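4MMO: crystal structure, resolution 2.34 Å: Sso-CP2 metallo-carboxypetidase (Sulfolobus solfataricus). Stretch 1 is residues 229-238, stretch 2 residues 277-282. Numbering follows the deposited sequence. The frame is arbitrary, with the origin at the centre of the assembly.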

# COMPACT_ATOMS: atom_id res chain seq x y z
N GLY A 229 3.22 -9.14 -26.96
CA GLY A 229 2.83 -8.19 -27.99
C GLY A 229 3.07 -6.73 -27.64
O GLY A 229 2.83 -5.85 -28.47
N PHE A 230 3.54 -6.47 -26.43
CA PHE A 230 3.69 -5.11 -25.93
C PHE A 230 4.61 -4.24 -26.80
O PHE A 230 4.31 -3.08 -27.06
CB PHE A 230 4.21 -5.14 -24.49
CG PHE A 230 4.28 -3.80 -23.83
CD1 PHE A 230 3.15 -3.24 -23.26
CD2 PHE A 230 5.47 -3.10 -23.77
CE1 PHE A 230 3.21 -2.01 -22.64
CE2 PHE A 230 5.54 -1.87 -23.15
CZ PHE A 230 4.41 -1.32 -22.58
N TYR A 231 5.71 -4.83 -27.27
CA TYR A 231 6.72 -4.08 -28.02
C TYR A 231 6.53 -4.13 -29.54
O TYR A 231 7.23 -3.44 -30.27
CB TYR A 231 8.12 -4.58 -27.67
CG TYR A 231 8.54 -4.27 -26.24
CD1 TYR A 231 9.04 -3.02 -25.90
CD2 TYR A 231 8.41 -5.22 -25.24
CE1 TYR A 231 9.41 -2.73 -24.61
CE2 TYR A 231 8.78 -4.94 -23.94
CZ TYR A 231 9.28 -3.69 -23.62
OH TYR A 231 9.65 -3.41 -22.33
N ASP A 232 5.58 -4.94 -30.01
CA ASP A 232 5.39 -5.14 -31.45
C ASP A 232 5.10 -3.84 -32.20
O ASP A 232 5.57 -3.65 -33.32
CB ASP A 232 4.27 -6.15 -31.72
CG ASP A 232 4.64 -7.57 -31.32
OD1 ASP A 232 5.84 -7.84 -31.11
OD2 ASP A 232 3.73 -8.42 -31.24
N ASP A 233 4.33 -2.95 -31.58
CA ASP A 233 3.94 -1.70 -32.22
C ASP A 233 4.97 -0.59 -31.99
O ASP A 233 4.82 0.52 -32.50
CB ASP A 233 2.58 -1.24 -31.69
CG ASP A 233 1.42 -1.98 -32.33
OD1 ASP A 233 1.60 -3.15 -32.74
OD2 ASP A 233 0.32 -1.40 -32.43
N VAL A 234 6.00 -0.87 -31.19
CA VAL A 234 7.03 0.12 -30.90
C VAL A 234 7.98 0.23 -32.09
O VAL A 234 8.65 -0.74 -32.44
CB VAL A 234 7.82 -0.26 -29.62
CG1 VAL A 234 9.05 0.65 -29.44
CG2 VAL A 234 6.92 -0.18 -28.40
N ARG A 235 8.03 1.41 -32.70
CA ARG A 235 8.85 1.61 -33.89
C ARG A 235 10.24 2.15 -33.57
O ARG A 235 10.44 2.82 -32.55
CB ARG A 235 8.14 2.54 -34.89
CG ARG A 235 7.98 3.99 -34.43
CD ARG A 235 8.00 4.92 -35.64
NE ARG A 235 7.70 6.31 -35.29
CZ ARG A 235 8.60 7.20 -34.86
NH1 ARG A 235 9.87 6.85 -34.69
NH2 ARG A 235 8.21 8.43 -34.57
N GLU A 236 11.19 1.86 -34.44
CA GLU A 236 12.54 2.37 -34.29
C GLU A 236 12.54 3.89 -34.39
O GLU A 236 11.65 4.48 -35.01
CB GLU A 236 13.45 1.78 -35.38
CG GLU A 236 13.11 2.27 -36.77
CD GLU A 236 13.61 1.33 -37.86
OE1 GLU A 236 14.70 0.75 -37.68
OE2 GLU A 236 12.91 1.17 -38.87
N LEU A 237 13.53 4.53 -33.78
CA LEU A 237 13.70 5.97 -33.87
C LEU A 237 14.16 6.35 -35.27
O LEU A 237 14.81 5.55 -35.94
CB LEU A 237 14.74 6.44 -32.86
CG LEU A 237 14.48 6.06 -31.41
CD1 LEU A 237 15.70 6.39 -30.56
CD2 LEU A 237 13.24 6.77 -30.89
N THR A 238 13.82 7.55 -35.72
CA THR A 238 14.38 8.09 -36.95
C THR A 238 15.80 8.55 -36.68
O THR A 238 16.22 8.64 -35.52
CB THR A 238 13.58 9.29 -37.49
OG1 THR A 238 13.65 10.38 -36.56
CG2 THR A 238 12.12 8.92 -37.72
N LEU A 277 13.50 9.01 -22.47
CA LEU A 277 12.70 9.51 -23.58
C LEU A 277 12.15 8.43 -24.52
O LEU A 277 11.16 8.67 -25.22
CB LEU A 277 13.51 10.52 -24.40
CG LEU A 277 14.07 11.74 -23.65
CD1 LEU A 277 14.73 12.70 -24.64
CD2 LEU A 277 12.98 12.46 -22.86
N THR A 278 12.77 7.25 -24.53
CA THR A 278 12.49 6.23 -25.55
C THR A 278 11.84 4.94 -25.03
O THR A 278 11.18 4.24 -25.79
CB THR A 278 13.80 5.87 -26.32
OG1 THR A 278 14.30 7.05 -26.97
CG2 THR A 278 13.58 4.79 -27.37
N TYR A 279 12.01 4.63 -23.75
CA TYR A 279 11.50 3.36 -23.21
C TYR A 279 10.04 3.44 -22.76
O TYR A 279 9.67 4.32 -21.98
CB TYR A 279 12.34 2.88 -22.02
CG TYR A 279 13.78 2.53 -22.33
CD1 TYR A 279 14.30 2.62 -23.62
CD2 TYR A 279 14.63 2.10 -21.32
CE1 TYR A 279 15.62 2.30 -23.88
CE2 TYR A 279 15.94 1.77 -21.57
CZ TYR A 279 16.43 1.87 -22.85
OH TYR A 279 17.75 1.55 -23.10
N PRO A 280 9.20 2.50 -23.24
CA PRO A 280 7.87 2.40 -22.63
C PRO A 280 7.98 1.74 -21.25
O PRO A 280 8.99 1.10 -21.00
CB PRO A 280 7.12 1.50 -23.61
CG PRO A 280 8.17 0.65 -24.22
CD PRO A 280 9.39 1.52 -24.32
N THR A 281 6.98 1.90 -20.39
CA THR A 281 7.07 1.38 -19.03
C THR A 281 5.84 0.60 -18.60
O THR A 281 4.76 0.73 -19.18
CB THR A 281 7.26 2.51 -18.00
OG1 THR A 281 6.07 3.31 -17.94
CG2 THR A 281 8.45 3.38 -18.38
N CYS A 282 6.03 -0.22 -17.57
CA CYS A 282 4.94 -0.77 -16.78
C CYS A 282 5.29 -0.53 -15.32
O CYS A 282 6.04 -1.30 -14.72
CB CYS A 282 4.75 -2.26 -17.03
SG CYS A 282 3.60 -3.06 -15.87

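Pro280 is the centre of the contact: its CA-to-CB bond points toward stretch 1, its ring is C-gamma endo, and the residue has 76 Å² covered, the largest share of any here. Three side chains gather on it. Tyr231 comes closest, CE1 lying 3.6 Å from Pro280 CG; its CA-to-CB bond runs sideways, but in the m rotamer the end of the side chain comes nearer, while its OH is hydrogen-bonded elsewhere in the structure. Phe230, buried and in the t rotamer, has its CA-to-CB bond toward stretch 2 and sets CE2 3.8 Å from Pro280 CB. Both aromatic rings meet the proline obliquely, giving broad apolar surface to a compact, rigid partner. Val234 offers a small apolar branch, CG2 to Pro280 CG at 4.4 Å. A type I turn from Tyr231 to Val234, closed by Val234 N to Tyr231 O at 3.0 Å, brings the valine back to the same proline. Farther out, Phe230 CZ lies 4.0 Å from the backbone Thr281 O; the Thr281 CA-to-CB bond points away, its OG1 satisfied elsewhere. At the polar edge, the CA-to-CB bonds of Leu237 (37 Å² covered) and Thr278 (42 Å²) point toward each other's stretch; Leu237 CD1, a methyl needing no polar partner, packs 3.9 Å from Thr278 OG1. No hydrogen bond crosses; the 262 Å² buried, both sides summed, rests on packing.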